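Local coordinates for mannosyl-glycoprotein endo-beta-N-acetylglucosamidase-like domain-containing protein (Pseudomonas protegens, PDB 4KT3), which probably hydrolyses peptidoglycan glycosidic bonds as a type VI secretion effector, and is held here in complex with its immunity protein, at residues P135-N148 against F160-R172. Numbering follows the deposited sequence.
Sequences PMAFAQALVRSGYN and FARYLADIIIAVR
P135 sets its ring against the 160-172 helix: P135 CB lies 3.7 Å from A165 CB, while its CG touches I168 CG2 and comes near the edge of the R172 guanidinium, whose NE is salt-bridged to E60. One residue on, the selenomethionine M136 starts off to the flank, but bends at chi2 and chi3 bring M136 SE back over the backbone, 3.6 Å from R162 N. The same selenium lies above one face of the R162 guanidinium, near its rim, while R162 makes a salt bridge to D166. F138, with CG anti to the backbone N (chi1 177°), carries F138 CD2 to 3.8 Å from I168 CD1. The alanines A139 and A161 illustrate how small residues let helices come close: A139 CB packs 3.6 Å from A161 CA, and the axes of 135-144 and 160-172 approach to 8.3 Å, their directions 128° apart. Both buried, L142 and L164 meet through their CD2 atoms at 3.6 Å, the side chains crossing at about a right angle. The F160 ring receives A139 O at its edge, in plane; V143 and F160 run past each other in opposite directions, V143 CG2 3.6 Å from F160 CD1. Beyond the Schellman turn at G146, the N148 side chain crosses that ring at about a right angle. Within this lysozyme-clan domain the joint is mainly apolar: F138 and L142 also rest on V129 of helix 114-129, whereas I168 leans on N61 of helix 59-70.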
loop_
_atom_site.group_PDB
_atom_site.type_symbol
_atom_site.label_atom_id
_atom_site.label_comp_id
_atom_site.label_asym_id
_atom_site.label_seq_id
_atom_site.Cartn_x
_atom_site.Cartn_y
_atom_site.Cartn_z
ATOM N N PRO A 135 -1.965 -0.102 -18.885
ATOM C CA PRO A 135 -2.061 -0.451 -17.460
ATOM C C PRO A 135 -3.267 -1.329 -17.092
ATOM O O PRO A 135 -3.123 -2.223 -16.246
ATOM C CB PRO A 135 -2.147 0.918 -16.784
ATOM C CG PRO A 135 -1.337 1.798 -17.676
ATOM C CD PRO A 135 -1.671 1.330 -19.075
HETATM N N MSE A 136 -4.427 -1.088 -17.698
HETATM C CA MSE A 136 -5.578 -1.946 -17.441
HETATM C C MSE A 136 -5.365 -3.364 -17.960
HETATM O O MSE A 136 -5.688 -4.329 -17.275
HETATM C CB MSE A 136 -6.849 -1.366 -18.073
HETATM C CG MSE A 136 -7.347 -0.132 -17.366
HETATM SE SE MSE A 136 -8.143 -0.582 -15.661
HETATM C CE MSE A 136 -9.809 -1.337 -16.305
ATOM N N ALA A 137 -4.844 -3.482 -19.176
ATOM C CA ALA A 137 -4.535 -4.784 -19.755
ATOM C C ALA A 137 -3.526 -5.520 -18.886
ATOM O O ALA A 137 -3.622 -6.733 -18.695
ATOM C CB ALA A 137 -3.996 -4.620 -21.161
ATOM N N PHE A 138 -2.534 -4.790 -18.383
ATOM C CA PHE A 138 -1.539 -5.379 -17.496
ATOM C C PHE A 138 -2.208 -5.974 -16.240
ATOM O O PHE A 138 -1.959 -7.121 -15.877
ATOM C CB PHE A 138 -0.484 -4.324 -17.122
ATOM C CG PHE A 138 0.556 -4.811 -16.151
ATOM C CD1 PHE A 138 1.549 -5.688 -16.555
ATOM C CD2 PHE A 138 0.527 -4.406 -14.827
ATOM C CE1 PHE A 138 2.512 -6.128 -15.663
ATOM C CE2 PHE A 138 1.484 -4.842 -13.930
ATOM C CZ PHE A 138 2.468 -5.714 -14.339
ATOM N N ALA A 139 -3.054 -5.193 -15.581
ATOM C CA ALA A 139 -3.691 -5.665 -14.360
ATOM C C ALA A 139 -4.578 -6.873 -14.663
ATOM O O ALA A 139 -4.615 -7.843 -13.906
ATOM C CB ALA A 139 -4.502 -4.553 -13.733
ATOM N N GLN A 140 -5.283 -6.826 -15.786
ATOM C CA GLN A 140 -6.140 -7.947 -16.165
ATOM C C GLN A 140 -5.334 -9.224 -16.430
ATOM O O GLN A 140 -5.756 -10.317 -16.065
ATOM C CB GLN A 140 -7.005 -7.569 -17.369
ATOM C CG GLN A 140 -8.058 -6.502 -17.030
ATOM C CD GLN A 140 -8.507 -5.696 -18.240
ATOM O OE1 GLN A 140 -8.002 -5.883 -19.352
ATOM N NE2 GLN A 140 -9.448 -4.781 -18.023
ATOM N N ALA A 141 -4.157 -9.085 -17.030
ATOM C CA ALA A 141 -3.301 -10.235 -17.284
ATOM C C ALA A 141 -2.764 -10.800 -15.971
ATOM O O ALA A 141 -2.571 -12.012 -15.833
ATOM C CB ALA A 141 -2.152 -9.848 -18.211
ATOM N N LEU A 142 -2.523 -9.912 -15.011
ATOM C CA LEU A 142 -2.053 -10.305 -13.696
ATOM C C LEU A 142 -3.063 -11.251 -13.055
ATOM O O LEU A 142 -2.706 -12.286 -12.486
ATOM C CB LEU A 142 -1.887 -9.054 -12.825
ATOM C CG LEU A 142 -0.694 -8.938 -11.901
ATOM C CD1 LEU A 142 0.591 -9.394 -12.559
ATOM C CD2 LEU A 142 -0.592 -7.488 -11.458
ATOM N N VAL A 143 -4.333 -10.894 -13.153
ATOM C CA VAL A 143 -5.397 -11.745 -12.630
ATOM C C VAL A 143 -5.524 -13.066 -13.392
ATOM O O VAL A 143 -5.708 -14.120 -12.786
ATOM C CB VAL A 143 -6.745 -11.018 -12.658
ATOM C CG1 VAL A 143 -7.867 -11.970 -12.314
ATOM C CG2 VAL A 143 -6.711 -9.850 -11.684
ATOM N N ARG A 144 -5.441 -13.011 -14.712
ATOM C CA ARG A 144 -5.551 -14.222 -15.523
ATOM C C ARG A 144 -4.450 -15.221 -15.188
ATOM O O ARG A 144 -4.669 -16.439 -15.211
ATOM C CB ARG A 144 -5.486 -13.869 -17.009
ATOM C CG ARG A 144 -6.840 -13.607 -17.635
ATOM C CD ARG A 144 -6.816 -13.747 -19.151
ATOM N NE ARG A 144 -5.686 -13.044 -19.747
ATOM C CZ ARG A 144 -5.622 -11.727 -19.940
ATOM N NH1 ARG A 144 -6.628 -10.934 -19.592
ATOM N NH2 ARG A 144 -4.542 -11.202 -20.491
ATOM N N SER A 145 -3.268 -14.699 -14.875
ATOM C CA SER A 145 -2.095 -15.519 -14.596
ATOM C C SER A 145 -2.164 -16.193 -13.230
ATOM O O SER A 145 -1.364 -17.073 -12.943
ATOM C CB SER A 145 -0.830 -14.657 -14.665
ATOM O OG SER A 145 -0.734 -13.792 -13.549
ATOM N N GLY A 146 -3.096 -15.756 -12.390
ATOM C CA GLY A 146 -3.190 -16.251 -11.024
ATOM C C GLY A 146 -2.257 -15.566 -10.027
ATOM O O GLY A 146 -2.142 -15.998 -8.889
ATOM N N TYR A 147 -1.579 -14.501 -10.446
ATOM C CA TYR A 147 -0.783 -13.721 -9.509
ATOM C C TYR A 147 -1.650 -13.261 -8.329
ATOM O O TYR A 147 -1.281 -13.429 -7.158
ATOM C CB TYR A 147 -0.174 -12.509 -10.227
ATOM C CG TYR A 147 0.608 -11.580 -9.319
ATOM C CD1 TYR A 147 0.019 -10.454 -8.763
ATOM C CD2 TYR A 147 1.929 -11.837 -9.015
ATOM C CE1 TYR A 147 0.752 -9.594 -7.936
ATOM C CE2 TYR A 147 2.660 -11.001 -8.187
ATOM C CZ TYR A 147 2.074 -9.879 -7.663
ATOM O OH TYR A 147 2.785 -9.040 -6.837
ATOM N N ASN A 148 -2.785 -12.655 -8.654
ATOM C CA ASN A 148 -3.827 -12.353 -7.676
ATOM C C ASN A 148 -5.115 -12.871 -8.278
ATOM O O ASN A 148 -5.257 -12.887 -9.500
ATOM C CB ASN A 148 -3.998 -10.841 -7.455
ATOM C CG ASN A 148 -2.917 -10.214 -6.596
ATOM O OD1 ASN A 148 -2.089 -10.870 -5.960
ATOM N ND2 ASN A 148 -2.961 -8.926 -6.557
ATOM N N PHE A 160 -10.156 -4.128 -9.024
ATOM C CA PHE A 160 -8.732 -4.410 -8.909
ATOM C C PHE A 160 -7.927 -3.720 -10.012
ATOM O O PHE A 160 -6.905 -3.075 -9.741
ATOM C CB PHE A 160 -8.478 -5.920 -8.953
ATOM C CG PHE A 160 -7.027 -6.279 -9.010
ATOM C CD1 PHE A 160 -6.407 -6.546 -10.229
ATOM C CD2 PHE A 160 -6.273 -6.330 -7.851
ATOM C CE1 PHE A 160 -5.063 -6.862 -10.283
ATOM C CE2 PHE A 160 -4.931 -6.642 -7.900
ATOM C CZ PHE A 160 -4.323 -6.913 -9.120
ATOM N N ALA A 161 -8.379 -3.853 -11.255
ATOM C CA ALA A 161 -7.590 -3.370 -12.388
ATOM C C ALA A 161 -7.439 -1.854 -12.386
ATOM O O ALA A 161 -6.345 -1.335 -12.602
ATOM C CB ALA A 161 -8.199 -3.836 -13.703
ATOM N N ARG A 162 -8.541 -1.148 -12.153
ATOM C CA ARG A 162 -8.528 0.303 -12.181
ATOM C C ARG A 162 -7.663 0.836 -11.043
ATOM O O ARG A 162 -6.945 1.829 -11.207
ATOM C CB ARG A 162 -9.948 0.848 -12.084
ATOM C CG ARG A 162 -10.048 2.356 -12.217
ATOM C CD ARG A 162 -9.717 2.813 -13.627
ATOM N NE ARG A 162 -8.326 3.232 -13.757
ATOM C CZ ARG A 162 -7.735 3.522 -14.914
ATOM N NH1 ARG A 162 -8.410 3.430 -16.054
ATOM N NH2 ARG A 162 -6.467 3.901 -14.933
ATOM N N TYR A 163 -7.740 0.178 -9.883
ATOM C CA TYR A 163 -6.956 0.581 -8.725
ATOM C C TYR A 163 -5.452 0.448 -9.022
ATOM O O TYR A 163 -4.678 1.372 -8.771
ATOM C CB TYR A 163 -7.370 -0.237 -7.489
ATOM C CG TYR A 163 -6.609 0.117 -6.223
ATOM C CD1 TYR A 163 -5.449 -0.560 -5.874
ATOM C CD2 TYR A 163 -7.049 1.126 -5.384
ATOM C CE1 TYR A 163 -4.737 -0.226 -4.724
ATOM C CE2 TYR A 163 -6.355 1.460 -4.230
ATOM C CZ TYR A 163 -5.204 0.778 -3.905
ATOM O OH TYR A 163 -4.506 1.095 -2.768
ATOM N N LEU A 164 -5.040 -0.691 -9.576
ATOM C CA LEU A 164 -3.632 -0.890 -9.886
ATOM C C LEU A 164 -3.201 0.041 -11.018
ATOM O O LEU A 164 -2.104 0.596 -10.989
ATOM C CB LEU A 164 -3.357 -2.340 -10.277
ATOM C CG LEU A 164 -1.920 -2.678 -10.701
ATOM C CD1 LEU A 164 -0.920 -2.287 -9.636
ATOM C CD2 LEU A 164 -1.802 -4.161 -10.978
ATOM N N ALA A 165 -4.059 0.198 -12.021
ATOM C CA ALA A 165 -3.734 1.059 -13.148
ATOM C C ALA A 165 -3.482 2.493 -12.673
ATOM O O ALA A 165 -2.589 3.177 -13.179
ATOM C CB ALA A 165 -4.848 1.011 -14.203
ATOM N N ASP A 166 -4.254 2.944 -11.689
ATOM C CA ASP A 166 -4.060 4.279 -11.127
ATOM C C ASP A 166 -2.707 4.403 -10.425
ATOM O O ASP A 166 -2.051 5.442 -10.514
ATOM C CB ASP A 166 -5.194 4.643 -10.166
ATOM C CG ASP A 166 -6.486 4.992 -10.894
ATOM O OD1 ASP A 166 -6.453 5.138 -12.138
ATOM O OD2 ASP A 166 -7.534 5.131 -10.222
ATOM N N ILE A 167 -2.288 3.347 -9.730
ATOM C CA ILE A 167 -0.964 3.344 -9.096
ATOM C C ILE A 167 0.134 3.427 -10.154
ATOM O O ILE A 167 1.112 4.164 -9.988
ATOM C CB ILE A 167 -0.758 2.097 -8.222
ATOM C CG1 ILE A 167 -1.643 2.202 -6.978
ATOM C CG2 ILE A 167 0.697 1.957 -7.808
ATOM C CD1 ILE A 167 -1.654 0.947 -6.126
ATOM N N ILE A 168 -0.042 2.699 -11.250
ATOM C CA ILE A 168 0.942 2.703 -12.331
ATOM C C ILE A 168 1.070 4.111 -12.911
ATOM O O ILE A 168 2.176 4.602 -13.166
ATOM C CB ILE A 168 0.536 1.681 -13.422
ATOM C CG1 ILE A 168 0.792 0.262 -12.896
ATOM C CG2 ILE A 168 1.299 1.920 -14.712
ATOM C CD1 ILE A 168 0.120 -0.843 -13.711
ATOM N N ILE A 169 -0.060 4.781 -13.098
ATOM C CA ILE A 169 -0.044 6.136 -13.641
ATOM C C ILE A 169 0.613 7.105 -12.651
ATOM O O ILE A 169 1.379 8.000 -13.046
ATOM C CB ILE A 169 -1.467 6.589 -14.021
ATOM C CG1 ILE A 169 -1.967 5.743 -15.194
ATOM C CG2 ILE A 169 -1.488 8.069 -14.399
ATOM C CD1 ILE A 169 -3.463 5.816 -15.425
ATOM N N ALA A 170 0.339 6.911 -11.365
ATOM C CA ALA A 170 0.949 7.743 -10.329
ATOM C C ALA A 170 2.465 7.545 -10.288
ATOM O O ALA A 170 3.222 8.508 -10.154
ATOM C CB ALA A 170 0.332 7.440 -8.965
ATOM N N VAL A 171 2.897 6.295 -10.388
ATOM C CA VAL A 171 4.322 5.985 -10.454
ATOM C C VAL A 171 4.973 6.653 -11.665
ATOM O O VAL A 171 6.046 7.237 -11.543
ATOM C CB VAL A 171 4.575 4.453 -10.409
ATOM C CG1 VAL A 171 5.984 4.080 -10.885
ATOM C CG2 VAL A 171 4.357 3.944 -9.002
ATOM N N ARG A 172 4.334 6.568 -12.829
ATOM C CA ARG A 172 4.849 7.233 -14.019
ATOM C C ARG A 172 5.114 8.709 -13.733
ATOM O O ARG A 172 6.154 9.246 -14.122
ATOM C CB ARG A 172 3.884 7.098 -15.196
ATOM C CG ARG A 172 4.463 7.558 -16.540
ATOM C CD ARG A 172 3.372 7.672 -17.611
ATOM N NE ARG A 172 2.662 6.413 -17.804
ATOM C CZ ARG A 172 1.354 6.301 -18.022
ATOM N NH1 ARG A 172 0.580 7.377 -18.091
ATOM N NH2 ARG A 172 0.818 5.099 -18.180
#